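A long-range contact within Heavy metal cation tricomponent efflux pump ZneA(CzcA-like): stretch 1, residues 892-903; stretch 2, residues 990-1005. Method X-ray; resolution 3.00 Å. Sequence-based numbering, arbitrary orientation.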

# COMPACT_ATOMS: atom_id res chain seq x y z
N PRO C 892 -7.80 -33.02 35.00
CA PRO C 892 -6.80 -34.09 35.11
C PRO C 892 -7.41 -35.46 34.82
O PRO C 892 -6.70 -36.37 34.39
CB PRO C 892 -6.35 -34.01 36.57
CG PRO C 892 -6.81 -32.68 37.06
CD PRO C 892 -8.07 -32.42 36.31
N LEU C 893 -8.71 -35.61 35.07
CA LEU C 893 -9.41 -36.86 34.81
C LEU C 893 -9.28 -37.24 33.35
O LEU C 893 -9.18 -38.42 33.01
CB LEU C 893 -10.90 -36.72 35.17
CG LEU C 893 -11.25 -36.34 36.61
CD1 LEU C 893 -12.75 -36.36 36.81
CD2 LEU C 893 -10.56 -37.26 37.59
N ALA C 894 -9.28 -36.23 32.49
CA ALA C 894 -9.13 -36.44 31.06
C ALA C 894 -7.65 -36.50 30.70
O ALA C 894 -7.26 -37.16 29.74
CB ALA C 894 -9.82 -35.32 30.29
N THR C 895 -6.84 -35.80 31.48
CA THR C 895 -5.40 -35.74 31.25
C THR C 895 -4.76 -37.13 31.36
O THR C 895 -3.80 -37.44 30.65
CB THR C 895 -4.72 -34.76 32.23
OG1 THR C 895 -5.35 -33.48 32.13
CG2 THR C 895 -3.24 -34.62 31.91
N LEU C 896 -5.31 -37.96 32.25
CA LEU C 896 -4.83 -39.33 32.44
C LEU C 896 -4.79 -40.10 31.12
O LEU C 896 -3.73 -40.53 30.67
CB LEU C 896 -5.70 -40.08 33.45
CG LEU C 896 -5.55 -41.60 33.55
CD1 LEU C 896 -4.18 -42.01 34.08
CD2 LEU C 896 -6.66 -42.21 34.40
N GLY C 897 -5.96 -40.25 30.50
CA GLY C 897 -6.05 -40.97 29.24
C GLY C 897 -5.27 -40.31 28.12
O GLY C 897 -4.69 -40.99 27.28
N GLY C 898 -5.26 -38.98 28.13
CA GLY C 898 -4.58 -38.22 27.10
C GLY C 898 -3.08 -38.43 27.12
O GLY C 898 -2.39 -38.14 26.15
N LEU C 899 -2.58 -38.93 28.25
CA LEU C 899 -1.15 -39.17 28.39
C LEU C 899 -0.79 -40.66 28.36
O LEU C 899 0.31 -41.02 27.95
CB LEU C 899 -0.62 -38.51 29.67
CG LEU C 899 -0.67 -36.98 29.68
CD1 LEU C 899 -0.16 -36.43 31.00
CD2 LEU C 899 0.13 -36.40 28.52
N VAL C 900 -1.72 -41.52 28.79
CA VAL C 900 -1.48 -42.96 28.72
C VAL C 900 -1.60 -43.46 27.29
O VAL C 900 -1.04 -44.49 26.92
CB VAL C 900 -2.42 -43.77 29.63
CG1 VAL C 900 -2.31 -43.31 31.07
CG2 VAL C 900 -3.86 -43.69 29.13
N ALA C 901 -2.35 -42.71 26.47
CA ALA C 901 -2.55 -43.08 25.08
C ALA C 901 -1.34 -42.66 24.24
O ALA C 901 -1.04 -43.28 23.22
CB ALA C 901 -3.82 -42.46 24.54
N LEU C 902 -0.66 -41.60 24.67
CA LEU C 902 0.55 -41.16 24.00
C LEU C 902 1.65 -42.21 24.16
O LEU C 902 2.34 -42.55 23.20
CB LEU C 902 1.01 -39.80 24.53
CG LEU C 902 0.13 -38.60 24.19
CD1 LEU C 902 0.67 -37.32 24.80
CD2 LEU C 902 -0.02 -38.44 22.68
N HIS C 903 1.80 -42.72 25.38
CA HIS C 903 2.76 -43.79 25.64
C HIS C 903 2.35 -45.09 24.95
O HIS C 903 3.19 -45.94 24.65
CB HIS C 903 2.91 -44.04 27.15
CG HIS C 903 3.50 -42.88 27.90
ND1 HIS C 903 2.85 -41.68 28.04
CD2 HIS C 903 4.67 -42.76 28.57
CE1 HIS C 903 3.60 -40.86 28.75
NE2 HIS C 903 4.71 -41.49 29.08
N ALA C 990 -6.39 -36.76 17.96
CA ALA C 990 -7.19 -37.98 17.97
C ALA C 990 -6.83 -38.85 19.17
O ALA C 990 -7.70 -39.28 19.92
CB ALA C 990 -6.98 -38.75 16.68
N THR C 991 -5.54 -39.09 19.34
CA THR C 991 -5.04 -39.92 20.43
C THR C 991 -5.37 -39.30 21.78
O THR C 991 -5.92 -39.97 22.66
CB THR C 991 -3.52 -40.11 20.31
OG1 THR C 991 -3.19 -40.52 18.98
CG2 THR C 991 -3.04 -41.15 21.30
N VAL C 992 -5.03 -38.03 21.94
CA VAL C 992 -5.27 -37.31 23.19
C VAL C 992 -6.74 -37.35 23.61
O VAL C 992 -7.06 -37.63 24.77
CB VAL C 992 -4.82 -35.84 23.09
CG1 VAL C 992 -5.40 -35.02 24.23
CG2 VAL C 992 -3.30 -35.76 23.08
N VAL C 993 -7.64 -37.08 22.67
CA VAL C 993 -9.06 -37.06 22.98
C VAL C 993 -9.64 -38.46 23.20
O VAL C 993 -10.25 -38.72 24.23
CB VAL C 993 -9.88 -36.34 21.89
CG1 VAL C 993 -11.36 -36.54 22.13
CG2 VAL C 993 -9.54 -34.85 21.86
N VAL C 994 -9.45 -39.35 22.22
CA VAL C 994 -9.96 -40.71 22.31
C VAL C 994 -9.50 -41.42 23.58
O VAL C 994 -10.31 -41.98 24.32
CB VAL C 994 -9.56 -41.56 21.07
CG1 VAL C 994 -9.84 -43.03 21.31
CG2 VAL C 994 -10.31 -41.08 19.84
N GLY C 995 -8.20 -41.37 23.84
CA GLY C 995 -7.64 -41.98 25.03
C GLY C 995 -8.04 -41.25 26.30
O GLY C 995 -8.30 -41.87 27.32
N GLY C 996 -8.09 -39.92 26.22
CA GLY C 996 -8.38 -39.10 27.37
C GLY C 996 -9.85 -38.91 27.68
O GLY C 996 -10.20 -38.13 28.56
N LEU C 997 -10.71 -39.61 26.95
CA LEU C 997 -12.14 -39.51 27.18
C LEU C 997 -12.68 -40.84 27.65
O LEU C 997 -13.72 -40.91 28.30
CB LEU C 997 -12.86 -39.07 25.91
CG LEU C 997 -14.21 -38.38 26.09
CD1 LEU C 997 -14.06 -37.12 26.93
CD2 LEU C 997 -14.82 -38.04 24.74
N ILE C 998 -11.96 -41.91 27.33
CA ILE C 998 -12.36 -43.25 27.73
C ILE C 998 -11.84 -43.57 29.13
O ILE C 998 -12.14 -44.62 29.69
CB ILE C 998 -11.88 -44.32 26.71
CG1 ILE C 998 -12.77 -45.56 26.76
CG2 ILE C 998 -10.41 -44.66 26.94
CD1 ILE C 998 -12.40 -46.62 25.73
N THR C 999 -11.07 -42.64 29.69
CA THR C 999 -10.59 -42.77 31.07
C THR C 999 -10.98 -41.54 31.88
O THR C 999 -10.50 -41.34 32.99
CB THR C 999 -9.06 -42.92 31.14
OG1 THR C 999 -8.45 -41.62 31.11
CG2 THR C 999 -8.53 -43.76 29.99
N ALA C 1000 -11.85 -40.72 31.31
CA ALA C 1000 -12.31 -39.51 31.98
C ALA C 1000 -13.75 -39.69 32.44
O ALA C 1000 -14.15 -39.17 33.48
CB ALA C 1000 -12.21 -38.32 31.05
N THR C 1001 -14.52 -40.42 31.65
CA THR C 1001 -15.92 -40.69 31.96
C THR C 1001 -16.01 -41.61 33.18
O THR C 1001 -16.90 -41.46 34.02
CB THR C 1001 -16.65 -41.33 30.77
OG1 THR C 1001 -16.35 -40.60 29.58
CG2 THR C 1001 -18.14 -41.34 30.99
N ALA C 1002 -15.07 -42.55 33.27
CA ALA C 1002 -15.04 -43.51 34.37
C ALA C 1002 -14.72 -42.83 35.70
O ALA C 1002 -14.89 -43.42 36.77
CB ALA C 1002 -14.03 -44.61 34.08
N LEU C 1003 -14.24 -41.59 35.63
CA LEU C 1003 -13.94 -40.82 36.82
C LEU C 1003 -14.93 -39.66 36.95
O LEU C 1003 -14.94 -38.95 37.96
CB LEU C 1003 -12.50 -40.32 36.79
CG LEU C 1003 -11.44 -41.42 36.62
CD1 LEU C 1003 -10.03 -40.84 36.62
CD2 LEU C 1003 -11.58 -42.49 37.70
N THR C 1004 -15.75 -39.48 35.92
CA THR C 1004 -16.79 -38.46 35.94
C THR C 1004 -18.05 -39.04 36.58
O THR C 1004 -18.87 -38.31 37.13
CB THR C 1004 -17.15 -37.99 34.52
OG1 THR C 1004 -15.95 -37.76 33.77
CG2 THR C 1004 -17.97 -36.72 34.56
N LEU C 1005 -18.18 -40.36 36.50
CA LEU C 1005 -19.38 -41.04 36.98
C LEU C 1005 -19.14 -41.76 38.30
O LEU C 1005 -20.06 -42.39 38.84
CB LEU C 1005 -19.88 -42.03 35.93
CG LEU C 1005 -20.09 -41.44 34.53
CD1 LEU C 1005 -20.59 -42.50 33.56
CD2 LEU C 1005 -21.06 -40.26 34.59

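Helices can approach until their backbones touch where small residues line both faces, and this contact in ZneA is a clear case. The axes of helices 892-903 and 990-997 come within 6.2 Å at 123°, and the CA atoms of G897 and G996 lie only 3.5 Å apart. A CB on G897 would sit 1.9 Å from G995 O; one on G995 would sit 2.4 Å from A901 CB. The bare backbones then meet in CA-H...O contacts, with G897 CA 3.1 Å from G995 O; A894 CA also lies 3.2 Å from G996 O and G898 CA 3.5 Å from V992 O.

Side chains pack around this glycine centre. T999, in the loop that follows, points toward stretch 1; its p rotamer (chi1 84°) places T999 OG1 2.9 Å from G897 N. T991 adopts m, which sets its methyl against a small neighbour, with T991 CG2 3.6 Å from A901 CB, while its hydroxyl bonds elsewhere in the structure. L893, extended in mt, brings CD2 to 3.7 Å from L1003 CB, and L1003, also mt, reaches L896 CD2 with CD1 at 4.3 Å. L902 leaves its CA sideways, yet its mt conformation carries CD2 to 4.3 Å from V992 CG2. Nearby, T1004, also m, turns back on its own stretch, its OG1 donating a very short 2.3 Å hydrogen bond to A1000 O.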